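Local coordinates for protein allantoin racemase (Pseudomonas fluorescens, PDB 5LG5) that racemises allantoin, interconverting its two enantiomers, and probably acts on other 5-substituted hydantoins, as do other HyuE-family racemases, at residues M1-A12 with E31-E42; E97-H108 with R126-R135. All blocks are in the same frame, centred on the assembly; numbering follows the deposited sequence.

How the contacts relate
Contact 1 and contact 2 lie on opposite sides of the centre of the chain. Their centres are 24 Å apart and their nearest atoms about 10 Å apart, so they do not touch. Contact 1 pairs two strands of the parallel sheet formed by 31-35, 2-7, 70-74 and 92-94. Contact 2 packs helix 95-103, which follows the last of those strands, on the end of helix 120-129; next to it is strand 110-114 of the second sheet. Helix 201-214 touches both contacts, through Ile3 in one and Ala98 in the other. Both also reach the second subunit.

Contact 1: M1-A12 with E31-E42; sequences MRILVVNVNTTA and EIVGLTPYFGAE
Thr11 OG1 is held by two partners. It donates to Glu42 O at 2.7 Å and accepts from a water, which also donates to Glu42 OE1. The other carboxylate oxygen, Glu42 OE2, is hydrogen-bonded to Lys232 N of the second subunit. Next to this, Thr10 N donates to Ala41 O at 3.0 Å. Two successive Asx turns shape the loop. Asn7 OD1 accepts from Asn9 N, which lies well above the amide plane, and Asn9 OD1 accepts from Thr11 N at 2.8 Å. Asn7 ND2 is also hydrogen-bonded to Thr15 OG1 of helix 12-25. Pro37 packs on this loop, with CD 3.2 Å from both Asn7 O and Asn9 O.

Strands 2-7 and 31-35 belong to a beta-alpha-beta unit that runs through helix 12-25. They pair in parallel: Ile3, Val5 and Asn7 donate their N-H to Glu31, Val33 and Leu35, whose own N-H groups go to Met1, Ile3 and Val5. On the face toward helix 12-25, Val5 CG2 meets Ile32 CG2 at 3.7 Å. On the other face, Leu35 CD1 crosses to Leu4 CG at 3.7 Å.

At the strand start, Arg2 and Glu31 run side by side. The extended start of the Arg2 chain (chi1 175°) lays CD on Val33 CG2; the bend at chi3 takes the guanidinium to the Glu31 carboxylate. Arg2 NH2 meets Glu31 OE2 at 2.8 Å in a salt bridge with a weak hydrogen bond, the two planes 77° apart. Arg2 NH1 is hydrogen-bonded to Pro67 O. Cutting the side chain back to an alanine here would probably leave Glu31 without this counter-charge, Pro67 O without this donor and Val33 CG2 uncovered.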
loop_
_atom_site.group_PDB
_atom_site.type_symbol
_atom_site.label_atom_id
_atom_site.label_comp_id
_atom_site.label_asym_id
_atom_site.label_seq_id
_atom_site.Cartn_x
_atom_site.Cartn_y
_atom_site.Cartn_z
ATOM N N MET E 1 -9.822 29.655 26.847
ATOM C CA MET E 1 -8.759 28.674 26.710
ATOM C C MET E 1 -7.531 29.370 26.158
ATOM O O MET E 1 -7.636 30.412 25.499
ATOM C CB MET E 1 -9.196 27.509 25.799
ATOM C CG MET E 1 -9.173 27.807 24.293
ATOM S SD MET E 1 -9.613 26.379 23.275
ATOM C CE MET E 1 -11.378 26.225 23.594
ATOM N N ARG E 2 -6.361 28.805 26.430
ATOM C CA ARG E 2 -5.122 29.334 25.875
ATOM C C ARG E 2 -4.423 28.306 24.995
ATOM O O ARG E 2 -4.167 27.174 25.419
ATOM C CB ARG E 2 -4.171 29.816 26.978
ATOM C CG ARG E 2 -2.817 30.262 26.421
ATOM C CD ARG E 2 -1.872 30.752 27.512
ATOM N NE ARG E 2 -2.297 32.046 28.040
ATOM C CZ ARG E 2 -2.659 32.255 29.300
ATOM N NH1 ARG E 2 -2.642 31.252 30.174
ATOM N NH2 ARG E 2 -3.042 33.465 29.682
ATOM N N ILE E 3 -4.119 28.715 23.767
ATOM C CA ILE E 3 -3.427 27.851 22.824
ATOM C C ILE E 3 -2.093 28.466 22.462
ATOM O O ILE E 3 -2.042 29.620 22.023
ATOM C CB ILE E 3 -4.259 27.643 21.527
ATOM C CG1 ILE E 3 -5.670 27.140 21.867
ATOM C CG2 ILE E 3 -3.578 26.685 20.580
ATOM C CD1 ILE E 3 -6.545 26.936 20.642
ATOM N N LEU E 4 -1.012 27.720 22.693
ATOM C CA LEU E 4 0.312 28.121 22.229
ATOM C C LEU E 4 0.414 27.781 20.759
ATOM O O LEU E 4 0.024 26.694 20.339
ATOM C CB LEU E 4 1.451 27.430 22.993
ATOM C CG LEU E 4 1.833 27.790 24.436
ATOM C CD1 LEU E 4 0.742 28.522 25.185
ATOM C CD2 LEU E 4 2.316 26.574 25.211
ATOM N N VAL E 5 0.880 28.750 19.981
ATOM C CA VAL E 5 1.143 28.566 18.577
ATOM C C VAL E 5 2.633 28.784 18.390
ATOM O O VAL E 5 3.112 29.907 18.493
ATOM C CB VAL E 5 0.307 29.541 17.756
ATOM C CG1 VAL E 5 0.507 29.303 16.266
ATOM C CG2 VAL E 5 -1.160 29.368 18.132
ATOM N N VAL E 6 3.370 27.702 18.157
ATOM C CA VAL E 6 4.823 27.761 18.207
ATOM C C VAL E 6 5.438 27.715 16.822
ATOM O O VAL E 6 5.228 26.778 16.052
ATOM C CB VAL E 6 5.394 26.621 19.069
ATOM C CG1 VAL E 6 6.867 26.849 19.328
ATOM C CG2 VAL E 6 4.645 26.548 20.385
ATOM N N ASN E 7 6.169 28.766 16.492
ATOM C CA ASN E 7 6.913 28.821 15.249
ATOM C C ASN E 7 7.984 27.739 15.326
ATOM O O ASN E 7 8.494 27.446 16.415
ATOM C CB ASN E 7 7.536 30.208 15.126
ATOM C CG ASN E 7 8.138 30.483 13.757
ATOM O OD1 ASN E 7 8.152 29.628 12.866
ATOM N ND2 ASN E 7 8.669 31.692 13.599
ATOM N N VAL E 8 8.330 27.120 14.205
ATOM C CA VAL E 8 9.372 26.100 14.250
ATOM C C VAL E 8 10.720 26.763 14.051
ATOM O O VAL E 8 11.767 26.204 14.423
ATOM C CB VAL E 8 9.180 24.995 13.194
ATOM C CG1 VAL E 8 8.012 24.073 13.588
ATOM C CG2 VAL E 8 8.941 25.614 11.815
ATOM N N ASN E 9 10.697 27.963 13.478
ATOM C CA ASN E 9 11.935 28.702 13.268
ATOM C C ASN E 9 12.102 29.848 14.257
ATOM O O ASN E 9 11.219 30.107 15.079
ATOM C CB ASN E 9 12.086 29.177 11.801
ATOM C CG ASN E 9 11.113 30.280 11.416
ATOM O OD1 ASN E 9 11.088 31.350 12.039
ATOM N ND2 ASN E 9 10.361 30.060 10.329
ATOM N N THR E 10 13.241 30.524 14.195
ATOM C CA THR E 10 13.559 31.553 15.186
ATOM C C THR E 10 13.308 32.993 14.724
ATOM O O THR E 10 13.734 33.951 15.377
ATOM C CB THR E 10 15.008 31.424 15.635
ATOM O OG1 THR E 10 15.857 31.400 14.475
ATOM C CG2 THR E 10 15.176 30.134 16.411
ATOM N N THR E 11 12.640 33.139 13.588
ATOM C CA THR E 11 12.326 34.461 13.071
ATOM C C THR E 11 11.041 34.973 13.706
ATOM O O THR E 11 9.943 34.548 13.327
ATOM C CB THR E 11 12.211 34.433 11.551
ATOM O OG1 THR E 11 13.445 33.932 11.015
ATOM C CG2 THR E 11 11.927 35.829 10.995
ATOM N N ALA E 12 11.180 35.880 14.673
ATOM C CA ALA E 12 10.032 36.346 15.457
ATOM C C ALA E 12 8.957 37.016 14.603
ATOM O O ALA E 12 7.775 36.941 14.927
ATOM C CB ALA E 12 10.484 37.280 16.576
ATOM N N GLU E 31 -7.516 32.527 23.781
ATOM C CA GLU E 31 -6.327 33.359 23.745
ATOM C C GLU E 31 -5.231 32.647 22.960
ATOM O O GLU E 31 -4.935 31.475 23.214
ATOM C CB GLU E 31 -5.842 33.678 25.162
ATOM C CG GLU E 31 -4.548 34.480 25.184
ATOM C CD GLU E 31 -3.999 34.686 26.583
ATOM O OE1 GLU E 31 -2.890 35.250 26.696
ATOM O OE2 GLU E 31 -4.670 34.286 27.567
ATOM N N ILE E 32 -4.639 33.352 22.007
ATOM C CA ILE E 32 -3.520 32.827 21.245
ATOM C C ILE E 32 -2.206 33.356 21.804
ATOM O O ILE E 32 -2.022 34.558 21.959
ATOM C CB ILE E 32 -3.603 33.244 19.760
ATOM C CG1 ILE E 32 -4.870 32.681 19.104
ATOM C CG2 ILE E 32 -2.366 32.779 19.015
ATOM C CD1 ILE E 32 -4.957 31.148 19.128
ATOM N N VAL E 33 -1.285 32.456 22.121
ATOM C CA VAL E 33 0.052 32.890 22.493
ATOM C C VAL E 33 1.093 32.374 21.520
ATOM O O VAL E 33 1.371 31.181 21.458
ATOM C CB VAL E 33 0.406 32.444 23.900
ATOM C CG1 VAL E 33 1.805 32.905 24.241
ATOM C CG2 VAL E 33 -0.618 33.003 24.883
ATOM N N GLY E 34 1.677 33.285 20.759
ATOM C CA GLY E 34 2.699 32.917 19.797
ATOM C C GLY E 34 4.065 32.804 20.432
ATOM O O GLY E 34 4.521 33.729 21.106
ATOM N N LEU E 35 4.725 31.666 20.229
ATOM C CA LEU E 35 6.050 31.453 20.809
ATOM C C LEU E 35 7.110 31.237 19.741
ATOM O O LEU E 35 6.882 30.542 18.747
ATOM C CB LEU E 35 6.031 30.269 21.773
ATOM C CG LEU E 35 5.077 30.364 22.958
ATOM C CD1 LEU E 35 5.198 29.112 23.789
ATOM C CD2 LEU E 35 5.400 31.618 23.797
ATOM N N THR E 36 8.274 31.841 19.959
ATOM C CA THR E 36 9.441 31.624 19.114
ATOM C C THR E 36 10.442 30.810 19.922
ATOM O O THR E 36 10.736 31.162 21.062
ATOM C CB THR E 36 10.075 32.963 18.690
ATOM O OG1 THR E 36 9.084 33.781 18.044
ATOM C CG2 THR E 36 11.245 32.726 17.734
ATOM N N PRO E 37 10.954 29.702 19.354
ATOM C CA PRO E 37 11.911 28.869 20.101
ATOM C C PRO E 37 13.158 29.651 20.493
ATOM O O PRO E 37 13.474 30.621 19.809
ATOM C CB PRO E 37 12.294 27.780 19.087
ATOM C CG PRO E 37 11.126 27.713 18.141
ATOM C CD PRO E 37 10.644 29.143 18.028
ATOM N N TYR E 38 13.857 29.231 21.546
ATOM C CA TYR E 38 15.031 29.962 22.021
ATOM C C TYR E 38 16.242 29.703 21.134
ATOM O O TYR E 38 17.235 30.432 21.198
ATOM C CB TYR E 38 15.376 29.563 23.455
ATOM C CG TYR E 38 14.343 29.939 24.482
ATOM C CD1 TYR E 38 14.056 29.082 25.535
ATOM C CD2 TYR E 38 13.661 31.148 24.411
ATOM C CE1 TYR E 38 13.120 29.409 26.486
ATOM C CE2 TYR E 38 12.709 31.486 25.365
ATOM C CZ TYR E 38 12.450 30.610 26.398
ATOM O OH TYR E 38 11.513 30.915 27.356
ATOM N N PHE E 39 16.172 28.648 20.324
ATOM C CA PHE E 39 17.243 28.352 19.374
ATOM C C PHE E 39 16.710 27.669 18.116
ATOM O O PHE E 39 15.502 27.403 18.001
ATOM C CB PHE E 39 18.350 27.523 20.019
ATOM C CG PHE E 39 17.903 26.176 20.493
ATOM C CD1 PHE E 39 17.312 26.024 21.738
ATOM C CD2 PHE E 39 18.086 25.055 19.688
ATOM C CE1 PHE E 39 16.904 24.774 22.182
ATOM C CE2 PHE E 39 17.686 23.797 20.119
ATOM C CZ PHE E 39 17.091 23.656 21.368
ATOM N N GLY E 40 17.611 27.408 17.172
ATOM C CA GLY E 40 17.245 26.819 15.893
ATOM C C GLY E 40 17.562 27.714 14.709
ATOM O O GLY E 40 18.174 28.774 14.870
ATOM N N ALA E 41 17.182 27.272 13.509
ATOM C CA ALA E 41 17.454 28.021 12.286
ATOM C C ALA E 41 16.395 29.109 12.060
ATOM O O ALA E 41 15.264 28.993 12.539
ATOM C CB ALA E 41 17.532 27.077 11.088
ATOM N N GLU E 42 16.748 30.170 11.337
ATOM C CA GLU E 42 15.784 31.253 11.105
ATOM C C GLU E 42 14.686 30.811 10.143
ATOM O O GLU E 42 13.615 31.404 10.067
ATOM C CB GLU E 42 16.496 32.511 10.595
ATOM C CG GLU E 42 17.226 32.330 9.272
ATOM C CD GLU E 42 17.885 33.613 8.800
ATOM O OE1 GLU E 42 17.391 34.703 9.151
ATOM O OE2 GLU E 42 18.908 33.530 8.096
HETATM O O HOH W 1 14.198 25.934 15.660
HETATM O O HOH W 2 15.223 35.792 9.825
#

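Contact 2: E97-H108 with R126-R135; sequences EAAASTAMFLGH and RLKLAGLYQR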
loop_
_atom_site.group_PDB
_atom_site.type_symbol
_atom_site.label_atom_id
_atom_site.label_comp_id
_atom_site.label_asym_id
_atom_site.label_seq_id
_atom_site.Cartn_x
_atom_site.Cartn_y
_atom_site.Cartn_z
ATOM N N GLU E 97 -0.725 18.423 9.461
ATOM C CA GLU E 97 -1.836 17.499 9.522
ATOM C C GLU E 97 -3.151 18.239 9.614
ATOM O O GLU E 97 -4.125 17.852 8.983
ATOM C CB GLU E 97 -1.594 16.532 10.671
ATOM C CG GLU E 97 -0.332 15.749 10.357
ATOM C CD GLU E 97 0.474 15.369 11.568
ATOM O OE1 GLU E 97 1.704 15.236 11.413
ATOM O OE2 GLU E 97 -0.108 15.213 12.665
ATOM N N ALA E 98 -3.152 19.361 10.322
ATOM C CA ALA E 98 -4.351 20.184 10.372
ATOM C C ALA E 98 -4.781 20.554 8.955
ATOM O O ALA E 98 -5.933 20.332 8.580
ATOM C CB ALA E 98 -4.107 21.430 11.197
ATOM N N ALA E 99 -3.847 21.056 8.146
ATOM C CA ALA E 99 -4.194 21.458 6.782
ATOM C C ALA E 99 -4.696 20.279 5.943
ATOM O O ALA E 99 -5.749 20.376 5.304
ATOM C CB ALA E 99 -3.011 22.141 6.099
ATOM N N ALA E 100 -3.963 19.161 5.954
ATOM C CA ALA E 100 -4.345 18.025 5.122
ATOM C C ALA E 100 -5.674 17.452 5.570
ATOM O O ALA E 100 -6.552 17.183 4.756
ATOM C CB ALA E 100 -3.262 16.956 5.135
ATOM N N SER E 101 -5.828 17.291 6.876
ATOM C CA SER E 101 -7.054 16.735 7.426
ATOM C C SER E 101 -8.294 17.584 7.101
ATOM O O SER E 101 -9.336 17.039 6.697
ATOM C CB SER E 101 -6.918 16.513 8.941
ATOM O OG SER E 101 -8.042 15.806 9.444
ATOM N N THR E 102 -8.214 18.904 7.251
ATOM C CA THR E 102 -9.409 19.674 6.915
ATOM C C THR E 102 -9.630 19.753 5.403
ATOM O O THR E 102 -10.766 19.695 4.971
ATOM C CB THR E 102 -9.560 21.066 7.630
ATOM O OG1 THR E 102 -9.434 22.141 6.694
ATOM C CG2 THR E 102 -8.615 21.224 8.791
ATOM N N ALA E 103 -8.563 19.834 4.607
ATOM C CA ALA E 103 -8.714 19.816 3.141
ATOM C C ALA E 103 -9.436 18.549 2.656
ATOM O O ALA E 103 -10.188 18.562 1.673
ATOM C CB ALA E 103 -7.352 19.960 2.445
ATOM N N MET E 104 -9.209 17.451 3.358
ATOM C CA MET E 104 -9.831 16.188 2.988
ATOM C C MET E 104 -11.354 16.194 3.141
ATOM O O MET E 104 -12.048 15.374 2.535
ATOM C CB MET E 104 -9.186 15.028 3.745
ATOM C CG MET E 104 -7.823 14.610 3.168
ATOM S SD MET E 104 -6.902 13.570 4.302
ATOM C CE MET E 104 -8.154 12.353 4.715
ATOM N N PHE E 105 -11.882 17.113 3.949
ATOM C CA PHE E 105 -13.337 17.266 4.017
ATOM C C PHE E 105 -13.904 18.029 2.822
ATOM O O PHE E 105 -15.113 18.044 2.607
ATOM C CB PHE E 105 -13.770 17.926 5.335
ATOM C CG PHE E 105 -13.624 17.019 6.538
ATOM C CD1 PHE E 105 -12.550 17.164 7.415
ATOM C CD2 PHE E 105 -14.549 16.013 6.780
ATOM C CE1 PHE E 105 -12.413 16.326 8.512
ATOM C CE2 PHE E 105 -14.421 15.164 7.883
ATOM C CZ PHE E 105 -13.354 15.319 8.745
ATOM N N LEU E 106 -13.028 18.631 2.024
ATOM C CA LEU E 106 -13.460 19.607 1.027
ATOM C C LEU E 106 -13.361 19.147 -0.413
ATOM O O LEU E 106 -13.916 19.795 -1.303
ATOM C CB LEU E 106 -12.668 20.909 1.188
ATOM C CG LEU E 106 -12.780 21.584 2.558
ATOM C CD1 LEU E 106 -11.943 22.856 2.582
ATOM C CD2 LEU E 106 -14.230 21.899 2.877
ATOM N N GLY E 107 -12.636 18.059 -0.658
ATOM C CA GLY E 107 -12.415 17.603 -2.019
ATOM C C GLY E 107 -11.889 16.187 -2.098
ATOM O O GLY E 107 -11.510 15.593 -1.082
ATOM N N HIS E 108 -11.865 15.637 -3.306
ATOM C CA HIS E 108 -11.455 14.255 -3.480
ATOM C C HIS E 108 -9.948 14.083 -3.275
ATOM O O HIS E 108 -9.486 13.039 -2.823
ATOM C CB HIS E 108 -11.865 13.746 -4.858
ATOM C CG HIS E 108 -11.699 12.272 -5.019
ATOM N ND1 HIS E 108 -10.653 11.721 -5.724
ATOM C CD2 HIS E 108 -12.427 11.235 -4.544
ATOM C CE1 HIS E 108 -10.754 10.402 -5.693
ATOM N NE2 HIS E 108 -11.823 10.083 -4.990
ATOM N N ARG E 126 6.105 13.138 6.337
ATOM C CA ARG E 126 5.235 13.454 7.479
ATOM C C ARG E 126 3.753 13.110 7.228
ATOM O O ARG E 126 3.049 12.660 8.134
ATOM C CB ARG E 126 5.374 14.930 7.910
ATOM C CG ARG E 126 6.755 15.313 8.492
ATOM C CD ARG E 126 7.182 14.424 9.665
ATOM N NE ARG E 126 6.359 14.634 10.862
ATOM C CZ ARG E 126 6.503 13.953 12.001
ATOM N NH1 ARG E 126 7.423 13.006 12.094
ATOM N NH2 ARG E 126 5.723 14.212 13.047
ATOM N N LEU E 127 3.282 13.373 6.013
ATOM C CA LEU E 127 1.897 13.087 5.631
ATOM C C LEU E 127 1.638 11.579 5.582
ATOM O O LEU E 127 0.557 11.105 5.961
ATOM C CB LEU E 127 1.558 13.756 4.288
ATOM C CG LEU E 127 1.457 15.290 4.307
ATOM C CD1 LEU E 127 1.272 15.877 2.903
ATOM C CD2 LEU E 127 0.302 15.718 5.204
ATOM N N LYS E 128 2.630 10.830 5.100
ATOM C CA LYS E 128 2.549 9.369 5.078
ATOM C C LYS E 128 2.477 8.793 6.478
ATOM O O LYS E 128 1.621 7.953 6.774
ATOM C CB LYS E 128 3.738 8.777 4.315
ATOM C CG LYS E 128 3.611 8.937 2.807
ATOM C CD LYS E 128 4.872 8.468 2.089
ATOM C CE LYS E 128 4.748 8.693 0.591
ATOM N NZ LYS E 128 6.007 8.303 -0.118
ATOM N N LEU E 129 3.356 9.281 7.345
ATOM C CA LEU E 129 3.414 8.818 8.718
ATOM C C LEU E 129 2.117 9.156 9.448
ATOM O O LEU E 129 1.666 8.392 10.309
ATOM C CB LEU E 129 4.588 9.477 9.457
ATOM C CG LEU E 129 5.887 8.657 9.423
ATOM C CD1 LEU E 129 7.081 9.437 9.985
ATOM C CD2 LEU E 129 5.735 7.302 10.106
ATOM N N ALA E 130 1.528 10.305 9.117
ATOM C CA ALA E 130 0.283 10.733 9.747
ATOM C C ALA E 130 -0.922 9.987 9.176
ATOM O O ALA E 130 -2.024 10.112 9.687
ATOM C CB ALA E 130 0.096 12.247 9.596
ATOM N N GLY E 131 -0.713 9.224 8.112
ATOM C CA GLY E 131 -1.800 8.516 7.461
ATOM C C GLY E 131 -2.739 9.461 6.746
ATOM O O GLY E 131 -3.944 9.212 6.662
ATOM N N LEU E 132 -2.188 10.546 6.214
ATOM C CA LEU E 132 -2.987 11.554 5.515
ATOM C C LEU E 132 -2.554 11.746 4.080
ATOM O O LEU E 132 -3.012 12.666 3.414
ATOM C CB LEU E 132 -2.935 12.899 6.257
ATOM C CG LEU E 132 -3.631 12.971 7.620
ATOM C CD1 LEU E 132 -3.287 14.268 8.310
ATOM C CD2 LEU E 132 -5.144 12.851 7.464
ATOM N N TYR E 133 -1.654 10.889 3.609
ATOM C CA TYR E 133 -1.087 11.043 2.272
ATOM C C TYR E 133 -1.909 10.421 1.137
ATOM O O TYR E 133 -1.750 10.794 -0.025
ATOM C CB TYR E 133 0.355 10.534 2.231
ATOM C CG TYR E 133 1.070 10.959 0.976
ATOM C CD1 TYR E 133 1.464 12.283 0.795
ATOM C CD2 TYR E 133 1.323 10.047 -0.045
ATOM C CE1 TYR E 133 2.108 12.684 -0.364
ATOM C CE2 TYR E 133 1.961 10.440 -1.204
ATOM C CZ TYR E 133 2.349 11.756 -1.357
ATOM O OH TYR E 133 2.986 12.141 -2.513
ATOM N N GLN E 134 -2.788 9.479 1.462
ATOM C CA GLN E 134 -3.592 8.812 0.441
ATOM C C GLN E 134 -4.388 9.757 -0.452
ATOM O O GLN E 134 -4.513 9.520 -1.642
ATOM C CB GLN E 134 -4.534 7.805 1.092
ATOM C CG GLN E 134 -3.738 6.792 1.883
ATOM C CD GLN E 134 -3.350 5.603 1.065
ATOM O OE1 GLN E 134 -2.235 5.089 1.189
ATOM N NE2 GLN E 134 -4.284 5.117 0.252
ATOM N N ARG E 135 -4.922 10.829 0.114
ATOM C CA ARG E 135 -5.705 11.761 -0.688
ATOM C C ARG E 135 -4.868 12.958 -1.145
ATOM O O ARG E 135 -5.387 13.961 -1.647
ATOM C CB ARG E 135 -6.960 12.180 0.067
ATOM C CG ARG E 135 -7.714 10.967 0.601
ATOM C CD ARG E 135 -9.161 10.939 0.177
ATOM N NE ARG E 135 -9.719 12.284 0.037
ATOM C CZ ARG E 135 -10.554 12.832 0.915
ATOM N NH1 ARG E 135 -10.902 12.163 2.014
ATOM N NH2 ARG E 135 -11.023 14.054 0.710
HETATM O O HOH W 3 3.410 12.933 10.790
HETATM O O HOH W 4 3.696 16.750 11.378
#
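Arg135 reaches three backbone carbonyls of the chain that follows helix 95-103. Its NE donates to His108 O at 3.0 Å, from well above that carbonyl plane. NH2 donates to Met104 O and to Gly107 O; both bonds are modelled very short, so their exact lengths are doubtful. NH1 is hydrogen-bonded to Ala130 O of the third subunit.

Van der Waals packing covers one face of the guanidinium and runs on along the helix. Met104 CG sits 3.9 Å above the centre of the Arg135 guanidinium face. The Met104 chain bends at its last torsion (chi3 50°), which brings CE near NH1 of the same arginine. Leu132 splits its two methyls between partners. CD2 meets Met104 SD at 3.7 Å. CD1 lies 3.7 Å from Glu97 CB, where the two side chains cross at about a right angle. Ala100 CB touches Leu127 CD2 at 3.8 Å, and Ala130 CB lies 3.6 Å from Glu97 CG. A Schellman motif at Gly131 ends helix 120-129 and leads the chain on to Leu132, whose side chain turns to helix 95-103.

Water links Glu97 to Arg126 twice. One molecule donates to Glu97 OE1 at 2.9 Å and to Arg126 O at 2.7 Å. A second donates to Glu97 OE1 and accepts a weak bond from Arg126 NE. The charged ends of Glu97 and Arg126 do not meet directly. Each has a salt bridge elsewhere, Glu97 to Arg81 and Arg126 to Glu82.

Carbonyl oxygens gather at the buried Arg135 guanidinium, and they would probably stabilise its charge where no carboxylate of these two segments does. The same guanidinium probably helps to hold the course of residues 104-108, and its NH1 ties them to the third subunit.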